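Local coordinates for putative aspartyl-tRNA synthetase (Leishmania major, PDB 6OD8), which probably attaches L-aspartate to tRNA(Asp) in an ATP-dependent reaction, as a class II aminoacyl-tRNA synthetase, at residues 55-60 / 131-136; 138-143 / 211-216. One frame throughout, in Å; residues are numbered along the deposited sequence. Where two conformers were deposited one is given.

Contact 1 (55-60 / 131-136); sequences AVFGAA and IDFMGQ
Phe57 and Phe133 make the aromatic part of this contact. The two rings lie obliquely, neither stacked nor edge to face, with centroids 5.5 Å apart and planes at 42°. They pass each other in opposite directions. CD1 of Phe57 does the touching, 3.6 Å from Phe133 CB and close to the CG beside it. The Phe57 ring therefore meets the root of the Phe133 side chain. CB of Phe57 in turn approaches CD2 of Phe133, at 4.0 Å.

The far end of the Phe133 ring meets backbone. Phe133 CG is anti to its own N (chi1 176°), which sends the ring out from the helix toward Gly58. Gly58 CA makes an off-centre CH-pi contact, 4.2 Å from the Phe133 ring centroid. The N of Gly58 stands over a face of this ring, near the rim. The carbonyl also comes close, with Gly58 O 3.5 Å from Phe133 CZ.

Helix 128-136 is the helix that links the third and fourth strands of the OB-fold barrel. Met134 and Ile131 on it turn inward to strand 114-121, and Phe133 faces the N-terminal extension. That extension turns a corner at Gly58. It is held to strand 170-173 by backbone bonds, between Val56 and Ile171 and between Gly58 and Thr173. Phe57 also packs on Glu129 and Met130 of the helix.

A side-chain hydrogen bond lies within the helical segment. Gln136 folds back and gives NE2 to Phe133 O at 3.0 Å. The donor lies in the carbonyl plane, on a lone pair. Gln136 N binds the same oxygen, Phe133 O, at 3.1 Å, so two donors from one residue grip it.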
loop_
_atom_site.group_PDB
_atom_site.type_symbol
_atom_site.label_atom_id
_atom_site.label_comp_id
_atom_site.label_asym_id
_atom_site.label_seq_id
_atom_site.Cartn_x
_atom_site.Cartn_y
_atom_site.Cartn_z
ATOM N N ALA A 55 42.006 18.078 -11.148
ATOM C CA ALA A 55 40.961 17.855 -12.137
ATOM C C ALA A 55 40.837 16.390 -12.524
ATOM O O ALA A 55 39.797 15.993 -13.054
ATOM C CB ALA A 55 41.231 18.675 -13.397
ATOM N N VAL A 56 41.872 15.590 -12.291
ATOM C CA VAL A 56 41.930 14.220 -12.779
ATOM C C VAL A 56 41.459 13.224 -11.724
ATOM O O VAL A 56 40.730 12.284 -12.036
ATOM C CB VAL A 56 43.360 13.883 -13.257
ATOM C CG1 VAL A 56 43.438 12.434 -13.706
ATOM C CG2 VAL A 56 43.776 14.807 -14.383
ATOM N N PHE A 57 41.865 13.421 -10.472
ATOM C CA PHE A 57 41.536 12.482 -9.414
ATOM C C PHE A 57 41.545 13.226 -8.087
ATOM O O PHE A 57 42.173 14.281 -7.950
ATOM C CB PHE A 57 42.516 11.301 -9.401
ATOM C CG PHE A 57 43.921 11.686 -9.025
ATOM C CD1 PHE A 57 44.336 11.625 -7.702
ATOM C CD2 PHE A 57 44.819 12.110 -9.986
ATOM C CE1 PHE A 57 45.619 11.986 -7.347
ATOM C CE2 PHE A 57 46.111 12.479 -9.637
ATOM C CZ PHE A 57 46.510 12.416 -8.317
ATOM N N GLY A 58 40.839 12.659 -7.108
ATOM C CA GLY A 58 40.769 13.248 -5.785
ATOM C C GLY A 58 39.367 13.213 -5.213
ATOM O O GLY A 58 38.565 12.353 -5.586
ATOM N N ALA A 59 39.047 14.124 -4.303
ATOM C CA ALA A 59 37.716 14.167 -3.712
ATOM C C ALA A 59 36.909 15.248 -4.418
ATOM O O ALA A 59 37.339 16.402 -4.477
ATOM C CB ALA A 59 37.781 14.432 -2.208
ATOM N N ALA A 60 35.755 14.875 -4.965
ATOM C CA ALA A 60 34.909 15.868 -5.606
ATOM C C ALA A 60 34.230 16.739 -4.552
ATOM O O ALA A 60 34.023 16.299 -3.417
ATOM C CB ALA A 60 33.859 15.195 -6.479
ATOM N N ILE A 131 47.014 6.142 -10.213
ATOM C CA ILE A 131 47.022 4.710 -9.922
ATOM C C ILE A 131 47.175 4.479 -8.423
ATOM O O ILE A 131 46.502 3.613 -7.841
ATOM C CB ILE A 131 48.130 3.999 -10.728
ATOM C CG1 ILE A 131 47.613 3.537 -12.096
ATOM C CG2 ILE A 131 48.649 2.789 -9.976
ATOM C CD1 ILE A 131 47.234 4.644 -13.034
ATOM N N ASP A 132 48.052 5.260 -7.774
ATOM C CA ASP A 132 48.173 5.201 -6.317
ATOM C C ASP A 132 46.871 5.590 -5.638
ATOM O O ASP A 132 46.461 4.958 -4.655
ATOM C CB ASP A 132 49.283 6.128 -5.829
ATOM C CG ASP A 132 50.647 5.759 -6.382
ATOM O OD1 ASP A 132 50.917 4.550 -6.550
ATOM O OD2 ASP A 132 51.445 6.687 -6.645
ATOM N N PHE A 133 46.225 6.655 -6.124
ATOM C CA PHE A 133 44.962 7.084 -5.537
ATOM C C PHE A 133 43.920 5.980 -5.625
ATOM O O PHE A 133 43.244 5.670 -4.636
ATOM C CB PHE A 133 44.460 8.350 -6.232
ATOM C CG PHE A 133 43.121 8.809 -5.745
ATOM C CD1 PHE A 133 42.984 9.415 -4.507
ATOM C CD2 PHE A 133 41.988 8.633 -6.531
ATOM C CE1 PHE A 133 41.726 9.840 -4.049
ATOM C CE2 PHE A 133 40.738 9.058 -6.087
ATOM C CZ PHE A 133 40.607 9.661 -4.843
ATOM N N MET A 134 43.766 5.384 -6.811
ATOM C CA MET A 134 42.775 4.330 -6.987
ATOM C C MET A 134 43.039 3.162 -6.049
ATOM O O MET A 134 42.106 2.608 -5.450
ATOM C CB MET A 134 42.769 3.853 -8.433
ATOM C CG MET A 134 42.222 4.864 -9.392
ATOM S SD MET A 134 42.566 4.374 -11.086
ATOM C CE MET A 134 41.427 2.990 -11.254
ATOM N N GLY A 135 44.306 2.775 -5.898
ATOM C CA GLY A 135 44.630 1.643 -5.048
ATOM C C GLY A 135 44.254 1.831 -3.592
ATOM O O GLY A 135 44.041 0.841 -2.886
ATOM N N GLN A 136 44.154 3.076 -3.120
ATOM C CA GLN A 136 43.907 3.327 -1.705
ATOM C C GLN A 136 42.484 3.785 -1.383
ATOM O O GLN A 136 42.198 4.065 -0.213
ATOM C CB GLN A 136 44.930 4.347 -1.164
ATOM C CG GLN A 136 44.857 5.747 -1.780
ATOM C CD GLN A 136 43.734 6.583 -1.186
ATOM O OE1 GLN A 136 43.702 6.825 0.026
ATOM N NE2 GLN A 136 42.787 6.999 -2.031
#

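Contact 2 (138-143 / 211-216); sequences ATESIV and DLRTLA
NH1 of Arg213 is gripped by two acceptors, one in each subunit. Within the chain it gives a hydrogen bond of 2.8 Å to Glu140 OE1, as part of a salt bridge. Its other acceptor is the carbonyl O of Leu518 of the second subunit.

The bond to Glu140 is fairly straight, with an N-H...O angle of 160°. OE1 lies near the guanidinium plane and uses its anti lone pair, the one turned away from OE2. Carboxylate and guanidinium are nearly coplanar, with planes 28° apart. Of the Arg213 nitrogens, NH1 makes the bond to Glu140. Arg213 is extended from CG to NE, which carries the guanidinium across to the turn. Glu140 is bent at chi2 (-56°), and this brings OE1 round to NH1. Glu140 CB lies at the guanidinium edge, 3.6 Å from Arg213 NH1. Arg213 CD runs close by, 3.3 Å from Glu140 OE1.

OE2 of Glu140 has a second arginine, Arg110, in another salt bridge. Arg94 NH1 lies close to Arg213 NH1 and bonds to Glu140 O. Buried between Arg213 and Arg110, the carboxylate would be expected to remain ionised.

Both segments are held in shape by turns. Residues 138-141 form a type II turn, where Ser141 OG and N reach Ala138 O from the same face of its plane, OG at 2.7 Å. Residues 211-214 form a type I turn, and Thr214 is the N-cap of the next helix.

The turn at Glu140 leads into barrel strand 142-151 of the OB fold, beside strand 88-100. Arg213 comes from the short link between helix 208-211 and the long helix 215-237 of class II motif 1, and it reaches the barrel where the second subunit adjoins.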
loop_
_atom_site.group_PDB
_atom_site.type_symbol
_atom_site.label_atom_id
_atom_site.label_comp_id
_atom_site.label_asym_id
_atom_site.label_seq_id
_atom_site.Cartn_x
_atom_site.Cartn_y
_atom_site.Cartn_z
ATOM N N ALA A 138 38.877 3.557 -0.151
ATOM C CA ALA A 138 38.236 2.584 0.732
ATOM C C ALA A 138 37.090 1.894 0.003
ATOM O O ALA A 138 36.301 2.543 -0.692
ATOM C CB ALA A 138 37.710 3.270 1.994
ATOM N N THR A 139 36.995 0.567 0.154
ATOM C CA THR A 139 35.865 -0.120 -0.457
ATOM C C THR A 139 34.568 0.411 0.142
ATOM O O THR A 139 34.526 0.860 1.295
ATOM C CB THR A 139 35.954 -1.640 -0.267
ATOM O OG1 THR A 139 35.869 -1.946 1.117
ATOM C CG2 THR A 139 37.284 -2.169 -0.813
ATOM N N GLU A 140 33.520 0.389 -0.679
ATOM C CA GLU A 140 32.184 0.939 -0.467
ATOM C C GLU A 140 32.141 2.466 -0.648
ATOM O O GLU A 140 31.052 3.039 -0.601
ATOM C CB GLU A 140 31.575 0.556 0.902
ATOM C CG GLU A 140 31.434 -0.964 1.043
ATOM C CD GLU A 140 30.622 -1.527 -0.095
ATOM O OE1 GLU A 140 29.417 -1.183 -0.186
ATOM O OE2 GLU A 140 31.195 -2.260 -0.935
ATOM N N SER A 141 33.272 3.139 -0.872
ATOM C CA SER A 141 33.206 4.528 -1.297
ATOM C C SER A 141 32.403 4.606 -2.588
ATOM O O SER A 141 32.340 3.648 -3.359
ATOM C CB SER A 141 34.605 5.109 -1.527
ATOM O OG SER A 141 35.402 5.051 -0.362
ATOM N N ILE A 142 31.776 5.753 -2.823
ATOM C CA ILE A 142 31.091 6.003 -4.080
ATOM C C ILE A 142 31.952 6.959 -4.897
ATOM O O ILE A 142 32.419 7.982 -4.386
ATOM C CB ILE A 142 29.680 6.559 -3.843
ATOM C CG1 ILE A 142 28.815 5.474 -3.189
ATOM C CG2 ILE A 142 29.076 7.013 -5.157
ATOM C CD1 ILE A 142 27.488 5.980 -2.684
ATOM N N VAL A 143 32.196 6.599 -6.160
ATOM C CA VAL A 143 33.105 7.359 -7.013
ATOM C C VAL A 143 32.376 7.810 -8.269
ATOM O O VAL A 143 31.446 7.150 -8.734
ATOM C CB VAL A 143 34.359 6.538 -7.397
ATOM C CG1 VAL A 143 35.272 6.327 -6.199
ATOM C CG2 VAL A 143 33.967 5.208 -8.045
ATOM N N ASP A 211 24.108 -4.901 4.649
ATOM C CA ASP A 211 23.558 -6.184 4.201
ATOM C C ASP A 211 22.732 -6.037 2.932
ATOM O O ASP A 211 22.778 -6.904 2.047
ATOM C CB ASP A 211 22.685 -6.803 5.290
ATOM C CG ASP A 211 21.935 -8.037 4.777
ATOM O OD1 ASP A 211 22.573 -9.096 4.634
ATOM O OD2 ASP A 211 20.744 -7.917 4.433
ATOM N N LEU A 212 21.943 -4.961 2.830
ATOM C CA LEU A 212 21.053 -4.835 1.689
ATOM C C LEU A 212 21.819 -4.740 0.376
ATOM O O LEU A 212 21.223 -4.937 -0.683
ATOM C CB LEU A 212 20.137 -3.606 1.849
ATOM C CG LEU A 212 19.044 -3.664 2.926
ATOM C CD1 LEU A 212 18.413 -2.280 3.169
ATOM C CD2 LEU A 212 17.960 -4.689 2.547
ATOM N N ARG A 213 23.112 -4.407 0.419
ATOM C CA ARG A 213 23.907 -4.275 -0.794
ATOM C C ARG A 213 24.249 -5.621 -1.428
ATOM O O ARG A 213 24.705 -5.638 -2.574
ATOM C CB ARG A 213 25.201 -3.499 -0.490
ATOM C CG ARG A 213 24.944 -2.134 0.146
ATOM C CD ARG A 213 26.254 -1.457 0.611
ATOM N NE ARG A 213 25.920 -0.353 1.515
ATOM C CZ ARG A 213 26.792 0.502 2.027
ATOM N NH1 ARG A 213 28.090 0.409 1.737
ATOM N NH2 ARG A 213 26.351 1.459 2.825
ATOM N N THR A 214 24.071 -6.734 -0.714
ATOM C CA THR A 214 24.364 -8.042 -1.279
ATOM C C THR A 214 23.324 -8.407 -2.334
ATOM O O THR A 214 22.209 -7.885 -2.348
ATOM C CB THR A 214 24.402 -9.134 -0.191
ATOM O OG1 THR A 214 23.100 -9.287 0.368
ATOM C CG2 THR A 214 25.394 -8.774 0.926
ATOM N N LEU A 215 23.723 -9.297 -3.251
ATOM C CA LEU A 215 22.822 -9.693 -4.334
ATOM C C LEU A 215 21.533 -10.272 -3.790
ATOM O O LEU A 215 20.438 -9.864 -4.195
ATOM C CB LEU A 215 23.502 -10.724 -5.253
ATOM C CG LEU A 215 24.654 -10.246 -6.127
ATOM C CD1 LEU A 215 25.284 -11.451 -6.847
ATOM C CD2 LEU A 215 24.139 -9.256 -7.116
ATOM N N ALA A 216 21.641 -11.248 -2.885
ATOM C CA ALA A 216 20.449 -11.960 -2.431
ATOM C C ALA A 216 19.532 -11.052 -1.628
ATOM O O ALA A 216 18.313 -11.045 -1.834
ATOM C CB ALA A 216 20.843 -13.196 -1.605
#

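The modelled chain starts with helix 48-54 and the loop after it. Contact 1 lays residues 55-60 against helix 128-136, closing a loop that holds the first three barrel strands. The chain then goes straight from that helix through the turn at 138-141 into strand 142-151. Contact 2 opens there and closes at 211-216, after the last barrel strands and the linker helices. The two loops follow in series and neither nest nor cross. The centres of contacts 1 and 2 are about 19 Å apart. Contact 1 ties the N-terminal extension to the outside of the OB-fold domain. Contact 2 ties that domain to the start of the catalytic domain, near the dimer interface.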